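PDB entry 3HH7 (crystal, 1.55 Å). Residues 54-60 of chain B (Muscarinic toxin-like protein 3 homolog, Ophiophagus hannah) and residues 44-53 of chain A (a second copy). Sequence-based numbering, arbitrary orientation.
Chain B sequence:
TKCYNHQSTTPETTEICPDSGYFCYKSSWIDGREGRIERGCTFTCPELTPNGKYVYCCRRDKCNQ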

ATOM      1  N   TYR B  54      -7.680   0.290  -2.424  1.00 11.06           N
ATOM      2  CA  TYR B  54      -6.364   0.425  -1.814  1.00 10.71           C
ATOM      3  C   TYR B  54      -5.372  -0.532  -2.440  1.00 10.29           C
ATOM      4  O   TYR B  54      -5.751  -1.549  -3.036  1.00 10.24           O
ATOM      5  CB  TYR B  54      -6.409   0.227  -0.294  1.00 12.12           C
ATOM      6  CG  TYR B  54      -6.805  -1.152   0.175  1.00 12.56           C
ATOM      7  CD1 TYR B  54      -5.892  -2.206   0.153  1.00 12.81           C
ATOM      8  CD2 TYR B  54      -8.077  -1.389   0.694  1.00 13.31           C
ATOM      9  CE1 TYR B  54      -6.252  -3.480   0.605  1.00 15.86           C
ATOM     10  CE2 TYR B  54      -8.447  -2.661   1.141  1.00 16.80           C
ATOM     11  CZ  TYR B  54      -7.521  -3.692   1.097  1.00 16.54           C
ATOM     12  OH  TYR B  54      -7.874  -4.955   1.536  1.00 19.02           O
ATOM     13  N   VAL B  55      -4.103  -0.194  -2.262  1.00  9.35           N
ATOM     14  CA  VAL B  55      -2.969  -1.053  -2.590  1.00  8.80           C
ATOM     15  C   VAL B  55      -2.068  -1.045  -1.363  1.00  8.50           C
ATOM     16  O   VAL B  55      -1.778   0.020  -0.791  1.00  8.50           O
ATOM     17  CB  VAL B  55      -2.176  -0.508  -3.778  1.00  8.71           C
ATOM     18  CG1 VAL B  55      -0.863  -1.222  -3.916  1.00  8.98           C
ATOM     19  CG2 VAL B  55      -2.969  -0.648  -5.076  1.00 10.43           C
ATOM     20  N   TYR B  56      -1.645  -2.224  -0.952  1.00  7.49           N
ATOM     21  CA  TYR B  56      -0.721  -2.362   0.171  1.00  7.56           C
ATOM     22  C   TYR B  56       0.433  -3.225  -0.291  1.00  7.72           C
ATOM     23  O   TYR B  56       0.234  -4.358  -0.755  1.00  7.54           O
ATOM     24  CB  TYR B  56      -1.442  -3.014   1.355  1.00  8.92           C
ATOM     25  CG  TYR B  56      -0.618  -3.210   2.610  1.00  8.59           C
ATOM     26  CD1 TYR B  56       0.080  -2.148   3.184  1.00  9.95           C
ATOM     27  CD2 TYR B  56      -0.578  -4.448   3.249  1.00 10.06           C
ATOM     28  CE1 TYR B  56       0.813  -2.335   4.362  1.00 10.28           C
ATOM     29  CE2 TYR B  56       0.142  -4.643   4.418  1.00 10.40           C
ATOM     30  CZ  TYR B  56       0.841  -3.589   4.959  1.00 10.26           C
ATOM     31  OH  TYR B  56       1.538  -3.820   6.141  1.00 13.82           O
ATOM     32  N   CYS B  57       1.635  -2.685  -0.150  1.00  6.79           N
ATOM     33  CA  CYS B  57       2.861  -3.399  -0.493  1.00  7.41           C
ATOM     34  C   CYS B  57       3.721  -3.500   0.742  1.00  7.65           C
ATOM     35  O   CYS B  57       3.921  -2.509   1.425  1.00  7.79           O
ATOM     36  CB  CYS B  57       3.593  -2.640  -1.596  1.00  7.74           C
ATOM     37  SG  CYS B  57       2.648  -2.693  -3.132  1.00  8.78           S
ATOM     38  N   CYS B  58       4.232  -4.686   1.039  1.00  8.61           N
ATOM     39  CA  CYS B  58       4.924  -4.891   2.312  1.00  9.62           C
ATOM     40  C   CYS B  58       5.986  -5.980   2.190  1.00 11.24           C
ATOM     41  O   CYS B  58       5.836  -6.926   1.407  1.00  9.82           O
ATOM     42  CB  CYS B  58       3.889  -5.197   3.398  1.00  9.48           C
ATOM     43  SG  CYS B  58       2.802  -6.614   3.064  1.00  9.54           S
ATOM     44  N   ARG B  59       7.061  -5.834   2.963  1.00 13.50           N
ATOM     45  CA  ARG B  59       8.254  -6.664   2.779  1.00 16.24           C
ATOM     46  C   ARG B  59       8.242  -8.000   3.518  1.00 17.77           C
ATOM     47  O   ARG B  59       8.799  -8.997   3.032  1.00 19.00           O
ATOM     48  CB  ARG B  59       9.512  -5.876   3.130  1.00 17.42           C
ATOM     49  CG  ARG B  59       9.804  -4.794   2.145  1.00 20.07           C
ATOM     50  CD  ARG B  59      11.289  -4.542   2.001  1.00 22.40           C
ATOM     51  NE  ARG B  59      11.547  -3.946   0.697  1.00 23.63           N
ATOM     52  CZ  ARG B  59      11.806  -4.653  -0.396  1.00 25.41           C
ATOM     53  NH1 ARG B  59      11.862  -5.970  -0.340  1.00 26.88           N
ATOM     54  NH2 ARG B  59      12.014  -4.046  -1.548  1.00 26.07           N
ATOM     55  N   ARG B  60       7.619  -8.026   4.684  1.00 18.62           N
ATOM     56  CA  ARG B  60       7.712  -9.180   5.574  1.00 19.57           C
ATOM     57  C   ARG B  60       6.865 -10.381   5.161  1.00 19.41           C
ATOM     58  O   ARG B  60       5.747 -10.226   4.673  1.00 18.42           O
ATOM     59  CB  ARG B  60       7.414  -8.759   7.020  1.00 20.91           C
ATOM     60  CG  ARG B  60       8.547  -7.946   7.659  1.00 25.10           C
ATOM     61  CD  ARG B  60       9.877  -8.144   6.904  1.00 30.48           C
ATOM     62  NE  ARG B  60      11.067  -7.858   7.703  1.00 34.26           N
ATOM     63  CZ  ARG B  60      11.825  -8.794   8.266  1.00 35.68           C
ATOM     64  NH1 ARG B  60      11.512 -10.078   8.127  1.00 36.06           N
ATOM     65  NH2 ARG B  60      12.899  -8.448   8.966  1.00 36.84           N
TER
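Chain A (44-53) TCPELTPNGK

The most unusual feature of this contact is how one arginine side chain serves the backbone of a turn: Arg B59 reaches along chain A and meets main-chain carbonyls, with no acidic side chain of this stretch of chain A paired to it. Thr A49 to Gly A52 form a type I beta turn, closed by the hydrogen bond from Gly A52 N to Thr A49 O at 2.8 Å. That same Thr A49 O accepts two weak hydrogen bonds from the guanidinium, from Arg B59 NH2 at 3.4 Å and from Arg B59 NE at 3.5 Å, and it lies near the guanidinium plane, at its edge. Leu A48 CD2 lies over one face, and it also packs 3.7 Å from Arg B59 CG, so the side chain combines apolar packing with weak polar contacts; the rule to read here is that a turn's carbonyl can receive an arginine while a leucine methyl covers a face of its guanidinium.

Chain B is in an extended strand through residue 58, the strand having begun before this stretch, and it leads into Arg B59. Chain A is mostly loop, yet it advances in the same overall direction: Val B55 is nearest Cys A45 (CA to CA 7.9 Å), Cys B57 nearest Leu A48 (CA to CA 6.8 Å) and Arg B59 nearest Lys A53 (CA to CA 5.6 Å). The chains therefore draw together toward Arg B59, and chain A spends nine residues, Cys A45 to Lys A53, where chain B spends five, Val B55 to Arg B59, the turn taking up part of the excess.

At the wide end, Val B55 CG1 lies 4.3 Å from Cys A45 SG. Midway, Leu A48 CD2 sits 4.3 Å from Cys B57 CB and 4.0 Å from Cys B58 N, a methyl covering strand backbone. At Lys A53 the direct contact is main chain to main chain: Arg B59 N donates to Lys A53 O at 3.1 Å, and Cys B58 CA makes a CA-H...O contact with Lys A53 O at 3.5 Å. Water 1 also donates to Lys A53 O at 2.8 Å.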

ATOM      1  N   THR A  44      -0.153   9.121  -7.635  1.00 12.84           N
ATOM      2  CA  THR A  44       0.492   7.845  -7.950  1.00 12.00           C
ATOM      3  C   THR A  44       0.943   7.145  -6.659  1.00 11.33           C
ATOM      4  O   THR A  44       1.479   7.785  -5.742  1.00 11.36           O
ATOM      5  CB  THR A  44       1.676   8.026  -8.945  1.00 12.98           C
ATOM      6  OG1 THR A  44       2.292   6.761  -9.218  1.00 12.66           O
ATOM      7  CG2 THR A  44       2.713   8.972  -8.400  1.00 12.75           C
ATOM      8  N   CYS A  45       0.732   5.834  -6.597  1.00  9.88           N
ATOM      9  CA  CYS A  45       1.113   5.080  -5.410  1.00  9.40           C
ATOM     10  C   CYS A  45       2.629   4.893  -5.403  1.00  9.94           C
ATOM     11  O   CYS A  45       3.167   4.383  -6.378  1.00  9.97           O
ATOM     12  CB  CYS A  45       0.393   3.731  -5.399  1.00 10.38           C
ATOM     13  SG  CYS A  45       0.573   2.861  -3.844  1.00  9.37           S
ATOM     14  N   PRO A  46       3.323   5.322  -4.329  1.00  9.44           N
ATOM     15  CA  PRO A  46       4.795   5.247  -4.334  1.00  9.56           C
ATOM     16  C   PRO A  46       5.327   3.826  -4.510  1.00  9.67           C
ATOM     17  O   PRO A  46       4.726   2.882  -4.032  1.00  9.61           O
ATOM     18  CB  PRO A  46       5.197   5.803  -2.949  1.00  9.89           C
ATOM     19  CG  PRO A  46       4.038   6.583  -2.492  1.00 10.90           C
ATOM     20  CD  PRO A  46       2.810   5.934  -3.088  1.00  9.66           C
ATOM     21  N   GLU A  47       6.447   3.687  -5.215  1.00  9.72           N
ATOM     22  CA  GLU A  47       7.153   2.421  -5.261  1.00  9.99           C
ATOM     23  C   GLU A  47       7.614   2.010  -3.856  1.00  9.12           C
ATOM     24  O   GLU A  47       7.912   2.866  -3.007  1.00 10.11           O
ATOM     25  CB  GLU A  47       8.362   2.531  -6.198  1.00  9.14           C
ATOM     26  CG  GLU A  47       9.149   1.250  -6.380  1.00 10.10           C
ATOM     27  CD  GLU A  47       8.300   0.125  -6.930  1.00 11.13           C
ATOM     28  OE1 GLU A  47       8.304  -0.079  -8.160  1.00 12.22           O
ATOM     29  OE2 GLU A  47       7.600  -0.575  -6.152  1.00  9.93           O
ATOM     30  N   LEU A  48       7.654   0.701  -3.611  1.00  9.84           N
ATOM     31  CA  LEU A  48       8.294   0.199  -2.410  1.00  9.96           C
ATOM     32  C   LEU A  48       9.760  -0.083  -2.733  1.00 11.21           C
ATOM     33  O   LEU A  48      10.086  -1.047  -3.427  1.00 12.19           O
ATOM     34  CB  LEU A  48       7.595  -1.054  -1.852  1.00  9.85           C
ATOM     35  CG  LEU A  48       8.207  -1.586  -0.551  1.00  9.51           C
ATOM     36  CD1 LEU A  48       7.950  -0.594   0.571  1.00 10.97           C
ATOM     37  CD2 LEU A  48       7.653  -2.971  -0.192  1.00 10.25           C
ATOM     38  N   THR A  49      10.626   0.785  -2.226  1.00 12.33           N
ATOM     39  CA  THR A  49      12.066   0.707  -2.491  1.00 14.02           C
ATOM     40  C   THR A  49      12.717  -0.338  -1.581  1.00 14.22           C
ATOM     41  O   THR A  49      12.100  -0.775  -0.608  1.00 13.61           O
ATOM     42  CB  THR A  49      12.741   2.090  -2.295  1.00 14.32           C
ATOM     43  OG1 THR A  49      12.626   2.483  -0.926  1.00 17.56           O
ATOM     44  CG2 THR A  49      12.088   3.137  -3.179  1.00 15.72           C
ATOM     45  N   PRO A  50      13.955  -0.778  -1.903  1.00 14.60           N
ATOM     46  CA  PRO A  50      14.609  -1.795  -1.061  1.00 15.42           C
ATOM     47  C   PRO A  50      14.641  -1.499   0.439  1.00 15.71           C
ATOM     48  O   PRO A  50      14.533  -2.432   1.243  1.00 16.48           O
ATOM     49  CB  PRO A  50      16.027  -1.874  -1.641  1.00 15.50           C
ATOM     50  CG  PRO A  50      15.836  -1.546  -3.063  1.00 16.40           C
ATOM     51  CD  PRO A  50      14.771  -0.467  -3.099  1.00 15.42           C
ATOM     52  N   ASN A  51      14.741  -0.228   0.819  1.00 15.83           N
ATOM     53  CA  ASN A  51      14.780   0.104   2.242  1.00 16.15           C
ATOM     54  C   ASN A  51      13.391   0.344   2.852  1.00 15.32           C
ATOM     55  O   ASN A  51      13.262   0.608   4.043  1.00 15.28           O
ATOM     56  CB  ASN A  51      15.754   1.254   2.493  1.00 17.56           C
ATOM     57  CG  ASN A  51      17.150   0.962   1.932  1.00 20.68           C
ATOM     58  OD1 ASN A  51      17.653  -0.175   2.008  1.00 26.15           O
ATOM     59  ND2 ASN A  51      17.772   1.979   1.342  1.00 25.11           N
ATOM     60  N   GLY A  52      12.358   0.199   2.028  1.00 14.12           N
ATOM     61  CA  GLY A  52      10.986   0.365   2.509  1.00 12.80           C
ATOM     62  C   GLY A  52      10.492  -0.821   3.311  1.00 12.54           C
ATOM     63  O   GLY A  52      10.903  -1.962   3.058  1.00 12.94           O
ATOM     64  N   LYS A  53       9.642  -0.542   4.299  1.00 11.40           N
ATOM     65  CA  LYS A  53       8.912  -1.567   5.060  1.00 11.18           C
ATOM     66  C   LYS A  53       7.557  -1.817   4.394  1.00 10.02           C
ATOM     67  O   LYS A  53       7.180  -2.962   4.114  1.00 10.20           O
ATOM     68  CB  LYS A  53       8.728  -1.149   6.522  1.00 11.87           C
ATOM     69  CG  LYS A  53      10.020  -1.188   7.358  1.00 15.37           C
ATOM     70  CD  LYS A  53       9.703  -1.593   8.804  1.00 20.37           C
ATOM     71  CE  LYS A  53      10.703  -1.069   9.853  1.00 25.89           C
ATOM     72  NZ  LYS A  53      10.316   0.258  10.497  1.00 26.53           N
TER
HETATM   73  O   HOH W   1       6.690  -5.036   5.978  1.00 16.91           O